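BluB-like flavoprotein (Clostridium difficile 630, PDB 3EO8) binds flavin mononucleotide as a dimeric member of the nitroreductase family and probably acts as an FMN-dependent oxidoreductase. Local coordinates at residues 7-11 with 150-155; 54-60 with 97-103; 63-68 with 168-173. Residues are numbered along the deposited sequence.

Contact 1. Residues 7-11 with 150-155. With FMN (flavin mononucleotide), chain G.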
loop_
_atom_site.group_PDB
_atom_site.type_symbol
_atom_site.label_atom_id
_atom_site.label_comp_id
_atom_site.label_asym_id
_atom_site.label_seq_id
_atom_site.Cartn_x
_atom_site.Cartn_y
_atom_site.Cartn_z
ATOM N N THR A 7 -15.682 1.108 -11.459
ATOM C CA THR A 7 -14.380 1.803 -11.419
ATOM C C THR A 7 -13.243 0.816 -11.200
ATOM O O THR A 7 -12.204 0.928 -11.829
ATOM C CB THR A 7 -14.247 2.932 -10.330
ATOM O OG1 THR A 7 -14.213 2.378 -8.996
ATOM C CG2 THR A 7 -15.376 3.945 -10.444
ATOM N N ILE A 8 -13.441 -0.134 -10.289
ATOM C CA ILE A 8 -12.396 -1.104 -9.961
ATOM C C ILE A 8 -12.021 -1.950 -11.184
ATOM O O ILE A 8 -10.837 -2.214 -11.397
ATOM C CB ILE A 8 -12.796 -1.982 -8.755
ATOM C CG1 ILE A 8 -12.554 -1.178 -7.467
ATOM C CG2 ILE A 8 -12.010 -3.342 -8.741
ATOM C CD1 ILE A 8 -12.935 -1.914 -6.187
ATOM N N PHE A 9 -13.010 -2.310 -11.998
ATOM C CA PHE A 9 -12.739 -3.220 -13.123
ATOM C C PHE A 9 -12.419 -2.475 -14.414
ATOM O O PHE A 9 -11.958 -3.066 -15.382
ATOM C CB PHE A 9 -13.840 -4.271 -13.253
ATOM C CG PHE A 9 -13.759 -5.318 -12.171
ATOM C CD1 PHE A 9 -12.760 -6.290 -12.208
ATOM C CD2 PHE A 9 -14.581 -5.256 -11.060
ATOM C CE1 PHE A 9 -12.635 -7.208 -11.172
ATOM C CE2 PHE A 9 -14.450 -6.166 -10.030
ATOM C CZ PHE A 9 -13.474 -7.129 -10.082
ATOM N N LYS A 10 -12.631 -1.165 -14.406
ATOM C CA LYS A 10 -12.170 -0.289 -15.484
ATOM C C LYS A 10 -10.704 0.098 -15.319
ATOM O O LYS A 10 -10.053 0.484 -16.296
ATOM C CB LYS A 10 -13.037 0.964 -15.537
ATOM C CG LYS A 10 -12.898 1.815 -16.795
ATOM C CD LYS A 10 -13.993 2.885 -16.819
ATOM C CE LYS A 10 -14.094 3.563 -18.153
ATOM N NZ LYS A 10 -15.004 4.742 -18.057
ATOM N N ARG A 11 -10.187 0.016 -14.092
ATOM C CA ARG A 11 -8.836 0.447 -13.818
ATOM C C ARG A 11 -7.804 -0.375 -14.568
ATOM O O ARG A 11 -7.747 -1.620 -14.464
ATOM C CB ARG A 11 -8.509 0.396 -12.315
ATOM C CG ARG A 11 -7.215 1.070 -11.924
ATOM C CD ARG A 11 -6.489 0.350 -10.811
ATOM N NE ARG A 11 -6.261 -1.039 -11.138
ATOM C CZ ARG A 11 -5.356 -1.461 -12.008
ATOM N NH1 ARG A 11 -4.546 -0.602 -12.611
ATOM N NH2 ARG A 11 -5.241 -2.752 -12.237
ATOM N N THR A 150 -6.440 6.852 -7.635
ATOM C CA THR A 150 -6.555 6.114 -8.905
ATOM C C THR A 150 -8.005 5.871 -9.333
ATOM O O THR A 150 -8.410 6.133 -10.485
ATOM C CB THR A 150 -5.823 4.776 -8.759
ATOM O OG1 THR A 150 -4.430 5.049 -8.575
ATOM C CG2 THR A 150 -6.022 3.874 -9.992
ATOM N N LEU A 151 -8.801 5.375 -8.398
ATOM C CA LEU A 151 -10.182 5.069 -8.692
ATOM C C LEU A 151 -10.968 6.349 -8.958
ATOM O O LEU A 151 -11.862 6.392 -9.823
ATOM C CB LEU A 151 -10.795 4.246 -7.549
ATOM C CG LEU A 151 -10.174 2.859 -7.300
ATOM C CD1 LEU A 151 -10.884 2.207 -6.159
ATOM C CD2 LEU A 151 -10.213 1.947 -8.600
ATOM N N SER A 152 -10.641 7.400 -8.215
ATOM C CA SER A 152 -11.327 8.679 -8.351
ATOM C C SER A 152 -11.039 9.322 -9.692
ATOM O O SER A 152 -11.935 9.881 -10.324
ATOM C CB SER A 152 -10.923 9.603 -7.201
ATOM O OG SER A 152 -11.282 9.002 -5.968
ATOM N N ALA A 153 -9.788 9.231 -10.117
ATOM C CA ALA A 153 -9.394 9.681 -11.466
ATOM C C ALA A 153 -10.281 9.041 -12.519
ATOM O O ALA A 153 -10.815 9.732 -13.389
ATOM C CB ALA A 153 -7.917 9.355 -11.750
ATOM N N ILE A 154 -10.483 7.720 -12.420
ATOM C CA ILE A 154 -11.334 6.991 -13.395
ATOM C C ILE A 154 -12.799 7.450 -13.356
ATOM O O ILE A 154 -13.426 7.748 -14.401
ATOM C CB ILE A 154 -11.222 5.449 -13.191
ATOM C CG1 ILE A 154 -9.799 4.954 -13.493
ATOM C CG2 ILE A 154 -12.218 4.726 -14.122
ATOM C CD1 ILE A 154 -9.426 3.697 -12.762
ATOM N N GLU A 155 -13.346 7.611 -12.156
ATOM C CA GLU A 155 -14.708 8.124 -12.037
ATOM C C GLU A 155 -14.896 9.462 -12.724
ATOM O O GLU A 155 -15.961 9.731 -13.265
ATOM C CB GLU A 155 -15.137 8.274 -10.579
ATOM C CG GLU A 155 -16.538 8.808 -10.448
ATOM C CD GLU A 155 -17.074 8.847 -9.029
ATOM O OE1 GLU A 155 -16.280 9.011 -8.091
ATOM O OE2 GLU A 155 -18.315 8.728 -8.874
HETATM N N1 FMN G . 3.828 0.511 -14.252
HETATM C C2 FMN G . 4.819 1.093 -15.005
HETATM O O2 FMN G . 4.762 1.150 -16.241
HETATM N N3 FMN G . 5.904 1.647 -14.383
HETATM C C4 FMN G . 6.081 1.599 -13.032
HETATM O O4 FMN G . 7.087 2.141 -12.520
HETATM C C4A FMN G . 5.084 1.013 -12.261
HETATM N N5 FMN G . 5.208 0.981 -10.885
HETATM C C5A FMN G . 4.206 0.436 -10.111
HETATM C C6 FMN G . 4.354 0.456 -8.736
HETATM C C7 FMN G . 3.355 -0.074 -7.938
HETATM C C7M FMN G . 3.367 0.321 -6.498
HETATM C C8 FMN G . 2.199 -0.597 -8.528
HETATM C C8M FMN G . 0.969 -0.799 -7.689
HETATM C C9 FMN G . 2.062 -0.602 -9.907
HETATM C C9A FMN G . 3.058 -0.079 -10.716
HETATM N N10 FMN G . 2.967 -0.099 -12.107
HETATM C C10 FMN G . 3.950 0.496 -12.873
HETATM C "C1'" FMN G . 1.800 -0.728 -12.821
HETATM C "C2'" FMN G . 1.901 -2.251 -12.910
HETATM O "O2'" FMN G . 2.851 -2.626 -13.900
HETATM C "C3'" FMN G . 0.532 -2.806 -13.277
HETATM O "O3'" FMN G . -0.382 -2.480 -12.236
HETATM C "C4'" FMN G . 0.484 -4.304 -13.562
HETATM O "O4'" FMN G . 1.297 -4.645 -14.671
HETATM C "C5'" FMN G . -0.970 -4.705 -13.846
HETATM O "O5'" FMN G . -1.416 -4.020 -15.003
HETATM P P FMN G . -2.814 -3.203 -14.935
HETATM O O1P FMN G . -3.084 -2.585 -16.275
HETATM O O2P FMN G . -2.593 -2.133 -13.877
HETATM O O3P FMN G . -3.969 -4.085 -14.486
HETATM O O HOH W 1 -14.008 6.823 -16.763
#
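I154 lies against the last turn of helix 4-10, its CD1 3.5 Å from CB of R11 and 4.0 Å from the carbonyl O of T7, while its CG2 touches CD of K10 at 3.7 Å. One isoleucine thus covers three residues around the helix end. L151, about one turn earlier on helix 137-155, meets T7 and I8 of the same helix: its CD2 lies 4.0 Å from CA of I8 and 3.9 Å from O of T7, and its CD1 is 4.0 Å from CG1 of I8. The two segments share no direct hydrogen bond, so the fit rests on aliphatic surface, with 366 Å² buried. At the exposed edge a water links the two helices, accepting from NZ of K10 and donating to O of I154, 2.6 Å from each.

The chain leaves helical geometry at R11. The methylene CG of R11 rests 3.6 Å from CG2 of T150, and its guanidinium runs on to the FMN phosphate, where NH1 donates to O2P at 2.8 Å and NH2 to O3P at 2.9 Å. Helix 137-155 therefore packs on the aliphatic part of an arginine whose charged end holds the cofactor; FMN is hydrogen-bonded further by S13, R15 and K208. NH2 of R11 also bonds to the carbonyl of A36 in the second subunit, as befits a family whose flavin sites lie at the dimer interface. Within the chain, helix 137-155 is wedged between helix 4-10 and helix 24-35, with A153 turned onto M30 of the latter.

Contact 2. Residues 54-60 with 97-103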
loop_
_atom_site.group_PDB
_atom_site.type_symbol
_atom_site.label_atom_id
_atom_site.label_comp_id
_atom_site.label_asym_id
_atom_site.label_seq_id
_atom_site.Cartn_x
_atom_site.Cartn_y
_atom_site.Cartn_z
ATOM N N ARG A 54 5.765 21.771 -18.157
ATOM C CA ARG A 54 6.463 20.822 -19.053
ATOM C C ARG A 54 7.945 20.778 -18.778
ATOM O O ARG A 54 8.536 19.697 -18.760
ATOM C CB ARG A 54 6.302 21.134 -20.540
ATOM C CG ARG A 54 4.915 21.047 -21.109
ATOM C CD ARG A 54 4.272 19.674 -20.923
ATOM N NE ARG A 54 5.125 18.523 -21.181
ATOM C CZ ARG A 54 4.688 17.260 -21.103
ATOM N NH1 ARG A 54 3.408 17.006 -20.814
ATOM N NH2 ARG A 54 5.538 16.243 -21.306
ATOM N N ASP A 55 8.560 21.936 -18.551
ATOM C CA ASP A 55 10.006 21.932 -18.431
ATOM C C ASP A 55 10.459 21.206 -17.181
ATOM O O ASP A 55 11.550 20.661 -17.166
ATOM C CB ASP A 55 10.600 23.334 -18.473
ATOM C CG ASP A 55 10.422 24.059 -17.181
ATOM O OD1 ASP A 55 9.291 24.531 -16.945
ATOM O OD2 ASP A 55 11.405 24.114 -16.391
ATOM N N LEU A 56 9.665 21.258 -16.110
ATOM C CA LEU A 56 9.994 20.516 -14.890
ATOM C C LEU A 56 9.854 19.008 -15.130
ATOM O O LEU A 56 10.685 18.215 -14.709
ATOM C CB LEU A 56 9.095 20.994 -13.741
ATOM C CG LEU A 56 9.222 20.343 -12.380
ATOM C CD1 LEU A 56 10.673 20.285 -11.900
ATOM C CD2 LEU A 56 8.347 21.123 -11.400
HETATM N N MSE A 57 8.801 18.610 -15.833
HETATM C CA MSE A 57 8.630 17.193 -16.215
HETATM C C MSE A 57 9.830 16.707 -17.023
HETATM O O MSE A 57 10.297 15.579 -16.846
HETATM C CB MSE A 57 7.324 17.011 -17.022
HETATM C CG MSE A 57 6.099 17.151 -16.163
HETATM SE SE MSE A 57 4.433 17.329 -17.170
HETATM C CE MSE A 57 4.302 15.488 -17.674
ATOM N N GLU A 58 10.367 17.558 -17.889
ATOM C CA GLU A 58 11.502 17.146 -18.710
ATOM C C GLU A 58 12.764 17.109 -17.871
ATOM O O GLU A 58 13.641 16.259 -18.075
ATOM C CB GLU A 58 11.716 18.113 -19.874
ATOM C CG GLU A 58 10.545 18.149 -20.851
ATOM C CD GLU A 58 10.497 16.951 -21.782
ATOM O OE1 GLU A 58 11.473 16.154 -21.782
ATOM O OE2 GLU A 58 9.482 16.818 -22.520
ATOM N N LYS A 59 12.896 18.068 -16.950
ATOM C CA LYS A 59 14.036 18.079 -16.053
ATOM C C LYS A 59 14.097 16.827 -15.187
ATOM O O LYS A 59 15.167 16.302 -14.921
ATOM C CB LYS A 59 14.042 19.362 -15.196
ATOM C CG LYS A 59 14.528 20.576 -15.984
ATOM C CD LYS A 59 14.350 21.879 -15.235
ATOM C CE LYS A 59 14.866 23.085 -16.051
ATOM N NZ LYS A 59 13.851 23.533 -17.056
ATOM N N ILE A 60 12.943 16.351 -14.758
ATOM C CA ILE A 60 12.845 15.151 -13.908
ATOM C C ILE A 60 13.281 13.946 -14.761
ATOM O O ILE A 60 14.032 13.092 -14.329
ATOM C CB ILE A 60 11.429 15.034 -13.318
ATOM C CG1 ILE A 60 11.224 16.108 -12.229
ATOM C CG2 ILE A 60 11.162 13.647 -12.728
ATOM C CD1 ILE A 60 9.767 16.312 -11.845
ATOM N N TYR A 97 5.710 8.625 -18.916
ATOM C CA TYR A 97 4.897 9.620 -18.207
ATOM C C TYR A 97 4.862 10.971 -18.921
ATOM O O TYR A 97 3.922 11.745 -18.734
ATOM C CB TYR A 97 5.349 9.813 -16.750
ATOM C CG TYR A 97 6.595 10.667 -16.549
ATOM C CD1 TYR A 97 6.541 12.049 -16.564
ATOM C CD2 TYR A 97 7.809 10.081 -16.311
ATOM C CE1 TYR A 97 7.682 12.839 -16.381
ATOM C CE2 TYR A 97 8.955 10.834 -16.119
ATOM C CZ TYR A 97 8.894 12.217 -16.160
ATOM O OH TYR A 97 10.049 12.985 -15.999
ATOM N N LEU A 98 5.874 11.263 -19.738
ATOM C CA LEU A 98 5.935 12.534 -20.438
ATOM C C LEU A 98 4.785 12.665 -21.447
ATOM O O LEU A 98 4.480 13.746 -21.909
ATOM C CB LEU A 98 7.256 12.665 -21.173
ATOM C CG LEU A 98 8.454 12.840 -20.241
ATOM C CD1 LEU A 98 9.734 12.504 -21.002
ATOM C CD2 LEU A 98 8.490 14.273 -19.689
ATOM N N LYS A 99 4.160 11.535 -21.764
ATOM C CA LYS A 99 3.012 11.498 -22.674
ATOM C C LYS A 99 1.743 12.053 -22.051
ATOM O O LYS A 99 0.772 12.306 -22.783
ATOM C CB LYS A 99 2.777 10.062 -23.143
ATOM C CG LYS A 99 3.953 9.465 -23.913
ATOM C CD LYS A 99 3.697 8.023 -24.355
ATOM C CE LYS A 99 4.838 7.588 -25.271
ATOM N NZ LYS A 99 4.875 6.130 -25.572
ATOM N N ALA A 100 1.729 12.212 -20.725
ATOM C CA ALA A 100 0.574 12.746 -20.000
ATOM C C ALA A 100 0.706 14.245 -19.749
ATOM O O ALA A 100 1.815 14.761 -19.656
ATOM C CB ALA A 100 0.396 12.009 -18.686
ATOM N N PRO A 101 -0.438 14.946 -19.613
ATOM C CA PRO A 101 -0.466 16.348 -19.234
ATOM C C PRO A 101 -0.117 16.639 -17.780
ATOM O O PRO A 101 0.237 17.757 -17.468
ATOM C CB PRO A 101 -1.913 16.765 -19.549
ATOM C CG PRO A 101 -2.717 15.489 -19.395
ATOM C CD PRO A 101 -1.787 14.387 -19.828
ATOM N N VAL A 102 -0.197 15.652 -16.897
ATOM C CA VAL A 102 0.033 15.884 -15.468
ATOM C C VAL A 102 0.935 14.812 -14.911
ATOM O O VAL A 102 0.746 13.636 -15.203
ATOM C CB VAL A 102 -1.292 15.868 -14.668
ATOM C CG1 VAL A 102 -1.028 16.071 -13.175
ATOM C CG2 VAL A 102 -2.276 16.890 -15.223
ATOM N N LEU A 103 1.919 15.235 -14.125
ATOM C CA LEU A 103 2.766 14.360 -13.324
ATOM C C LEU A 103 2.477 14.681 -11.861
ATOM O O LEU A 103 2.581 15.826 -11.458
ATOM C CB LEU A 103 4.250 14.598 -13.581
ATOM C CG LEU A 103 5.213 13.748 -12.781
ATOM C CD1 LEU A 103 4.945 12.261 -13.080
ATOM C CD2 LEU A 103 6.670 14.155 -13.061
#
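In the alpha-beta fold of the nitroreductase family, the start of helix 54-75 packs here on the turn that leads into strand 102-108 of the antiparallel sheet. Three side-chain-to-backbone hydrogen bonds join the two. The guanidinium of R54 reaches across with both terminal nitrogens, NH1 to O of A100 at 3.0 Å and NH2 to O of L98 at 2.8 Å, and so holds one carbonyl of the 3-10 segment (L98) and one of the bend that follows it (A100). In the reverse sense, OH of Y97 donates to the helix carbonyl O of M57 at 2.7 Å.

Apolar contacts fill the space between these bonds. M57, a selenomethionine, is the most covered residue: its CB lies 4.0 Å from CD2 of L98 and its CG 4.1 Å from CB of L103. One turn further along, CD1 of I60 meets CD2 of L103 at 4.0 Å. Strand 47-51 lines the same interior, I51 touching both M57 and I60, so the helix rests on the sheet as well as on the turn. The methyl CE of M57 ends 3.3 Å from O of A100, the same carbonyl oxygen that accepts from NH1 of R54.

Contact 3. Residues 63-68 with 168-173. With ACT (acetate ion), chain I.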
loop_
_atom_site.group_PDB
_atom_site.type_symbol
_atom_site.label_atom_id
_atom_site.label_comp_id
_atom_site.label_asym_id
_atom_site.label_seq_id
_atom_site.Cartn_x
_atom_site.Cartn_y
_atom_site.Cartn_z
ATOM N N VAL A 63 17.107 13.690 -15.091
ATOM C CA VAL A 63 17.872 13.138 -13.948
ATOM C C VAL A 63 17.641 11.628 -13.804
ATOM O O VAL A 63 18.534 10.891 -13.364
ATOM C CB VAL A 63 17.622 13.851 -12.559
ATOM C CG1 VAL A 63 18.067 15.314 -12.601
ATOM C CG2 VAL A 63 16.194 13.654 -12.065
ATOM N N ILE A 64 16.460 11.164 -14.216
ATOM C CA ILE A 64 16.190 9.728 -14.253
ATOM C C ILE A 64 17.129 9.069 -15.281
ATOM O O ILE A 64 17.864 8.090 -14.983
ATOM C CB ILE A 64 14.725 9.437 -14.585
ATOM C CG1 ILE A 64 13.809 9.903 -13.438
ATOM C CG2 ILE A 64 14.537 7.903 -14.886
ATOM C CD1 ILE A 64 12.247 9.954 -13.790
ATOM N N THR A 65 17.176 9.656 -16.459
ATOM C CA THR A 65 18.091 9.181 -17.522
ATOM C C THR A 65 19.563 9.181 -17.097
ATOM O O THR A 65 20.301 8.186 -17.297
ATOM C CB THR A 65 17.881 10.019 -18.785
ATOM O OG1 THR A 65 16.545 9.814 -19.251
ATOM C CG2 THR A 65 18.905 9.624 -19.868
ATOM N N LYS A 66 20.000 10.263 -16.463
ATOM C CA LYS A 66 21.384 10.387 -16.076
ATOM C C LYS A 66 21.750 9.317 -15.060
ATOM O O LYS A 66 22.807 8.694 -15.139
ATOM C CB LYS A 66 21.626 11.780 -15.507
ATOM C CG LYS A 66 23.054 12.079 -15.162
ATOM C CD LYS A 66 23.189 13.470 -14.632
ATOM C CE LYS A 66 24.638 13.794 -14.293
ATOM N NZ LYS A 66 24.752 15.258 -14.066
ATOM N N LYS A 67 20.887 9.110 -14.084
ATOM C CA LYS A 67 21.110 8.068 -13.075
ATOM C C LYS A 67 21.078 6.691 -13.737
ATOM O O LYS A 67 21.901 5.854 -13.452
ATOM C CB LYS A 67 20.051 8.150 -11.970
ATOM C CG LYS A 67 20.426 7.405 -10.687
ATOM C CD LYS A 67 21.398 8.201 -9.822
ATOM C CE LYS A 67 21.715 7.418 -8.550
ATOM N NZ LYS A 67 22.432 8.233 -7.507
ATOM N N GLN A 68 20.087 6.475 -14.603
ATOM C CA GLN A 68 20.027 5.240 -15.423
ATOM C C GLN A 68 21.324 4.965 -16.164
ATOM O O GLN A 68 21.799 3.838 -16.193
ATOM C CB GLN A 68 18.910 5.322 -16.464
ATOM C CG GLN A 68 18.783 4.088 -17.332
ATOM C CD GLN A 68 18.118 4.417 -18.651
ATOM O OE1 GLN A 68 18.159 5.570 -19.099
ATOM N NE2 GLN A 68 17.539 3.407 -19.294
ATOM N N TYR A 168 15.265 4.527 -8.035
ATOM C CA TYR A 168 16.735 4.525 -7.965
ATOM C C TYR A 168 17.289 5.964 -8.154
ATOM O O TYR A 168 18.452 6.222 -7.810
ATOM C CB TYR A 168 17.416 3.537 -8.950
ATOM C CG TYR A 168 17.037 3.718 -10.401
ATOM C CD1 TYR A 168 17.539 4.775 -11.152
ATOM C CD2 TYR A 168 16.150 2.846 -11.023
ATOM C CE1 TYR A 168 17.171 4.961 -12.459
ATOM C CE2 TYR A 168 15.799 3.014 -12.337
ATOM C CZ TYR A 168 16.285 4.084 -13.052
ATOM O OH TYR A 168 15.919 4.263 -14.375
ATOM N N ALA A 169 16.460 6.869 -8.677
ATOM C CA ALA A 169 16.814 8.287 -8.845
ATOM C C ALA A 169 15.965 9.247 -7.986
ATOM O O ALA A 169 15.919 10.444 -8.247
ATOM C CB ALA A 169 16.671 8.691 -10.309
ATOM N N ALA A 170 15.327 8.727 -6.960
ATOM C CA ALA A 170 14.433 9.529 -6.119
ATOM C C ALA A 170 15.122 10.756 -5.525
ATOM O O ALA A 170 14.546 11.861 -5.530
ATOM C CB ALA A 170 13.809 8.662 -5.021
ATOM N N ASP A 171 16.329 10.576 -5.000
ATOM C CA ASP A 171 17.030 11.696 -4.410
ATOM C C ASP A 171 17.256 12.814 -5.412
ATOM O O ASP A 171 17.155 14.005 -5.092
ATOM C CB ASP A 171 18.394 11.279 -3.885
ATOM C CG ASP A 171 18.336 10.321 -2.704
ATOM O OD1 ASP A 171 17.237 9.892 -2.288
ATOM O OD2 ASP A 171 19.436 9.985 -2.173
ATOM N N GLU A 172 17.589 12.435 -6.641
ATOM C CA GLU A 172 17.898 13.388 -7.691
ATOM C C GLU A 172 16.658 14.104 -8.182
ATOM O O GLU A 172 16.722 15.275 -8.511
ATOM C CB GLU A 172 18.567 12.690 -8.863
ATOM C CG GLU A 172 20.000 12.246 -8.528
ATOM C CD GLU A 172 20.117 10.997 -7.703
ATOM O OE1 GLU A 172 19.126 10.279 -7.487
ATOM O OE2 GLU A 172 21.255 10.707 -7.248
ATOM N N ILE A 173 15.546 13.388 -8.241
ATOM C CA ILE A 173 14.231 13.966 -8.578
ATOM C C ILE A 173 13.820 15.019 -7.540
ATOM O O ILE A 173 13.350 16.109 -7.892
ATOM C CB ILE A 173 13.133 12.867 -8.666
ATOM C CG1 ILE A 173 13.391 11.885 -9.851
ATOM C CG2 ILE A 173 11.736 13.507 -8.845
ATOM C CD1 ILE A 173 12.399 10.715 -9.888
HETATM C C ACT I . 19.033 7.844 -4.873
HETATM O O ACT I . 17.835 8.177 -4.849
HETATM O OXT ACT I . 19.746 8.417 -5.737
HETATM C CH3 ACT I . 19.591 6.806 -3.928
#
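Helix 54-75 packs here against the N-terminal end of helix 170-181, a helix-helix junction whose first turn also binds an acetate ion, probably from the crystallisation liquor. A169, at the N-cap position, allows close approach: its CB is 3.8 Å from CB of K67 and 4.1 Å from CA of I64. Beside it, CG1 of I64 meets CD1 of I173 at 3.9 Å, and CG2 of V63 lies 4.0 Å from CG1 of I173. The ring edge of Y168 faces K67, with CD1 of Y168 3.9 Å from CG of K67, and OH of Y168 is 3.8 Å from CB of Q68; L132 of the second subunit packs on this tyrosine. Toward solvent, NZ of K67 forms a salt bridge with OE2 of E172 at 2.8 Å. Acetate accepts from N of D171 through its O at 2.8 Å and from NZ of K67 through OXT at 3.2 Å. The start of helix 170-181 thus offers a backbone NH, and helix 54-75 a lysine ammonium, to the acetate, beside an apolar seam closed by a salt bridge.

All three contacts are largely buried, yet each has a polar margin of its own kind. Contacts 2 and 3 use successive parts of helix 54-75, have centres about 14 Å apart and merge into one apolar core, where I60 packs on I173 and Y97 on I64. Contact 2 secures the helix to a turn and strand through backbone carbonyls; contact 3 joins it to another helix and leaves a salt bridge at its partly exposed edge. Contact 1 stands about 30 Å from contact 3 between centres, on the opposite side of the chain's centre, and lacks direct polar bonds between its segments; its arginine turns its polar end to FMN and the second subunit. That subunit also meets contact 3 and, through L56, contact 2.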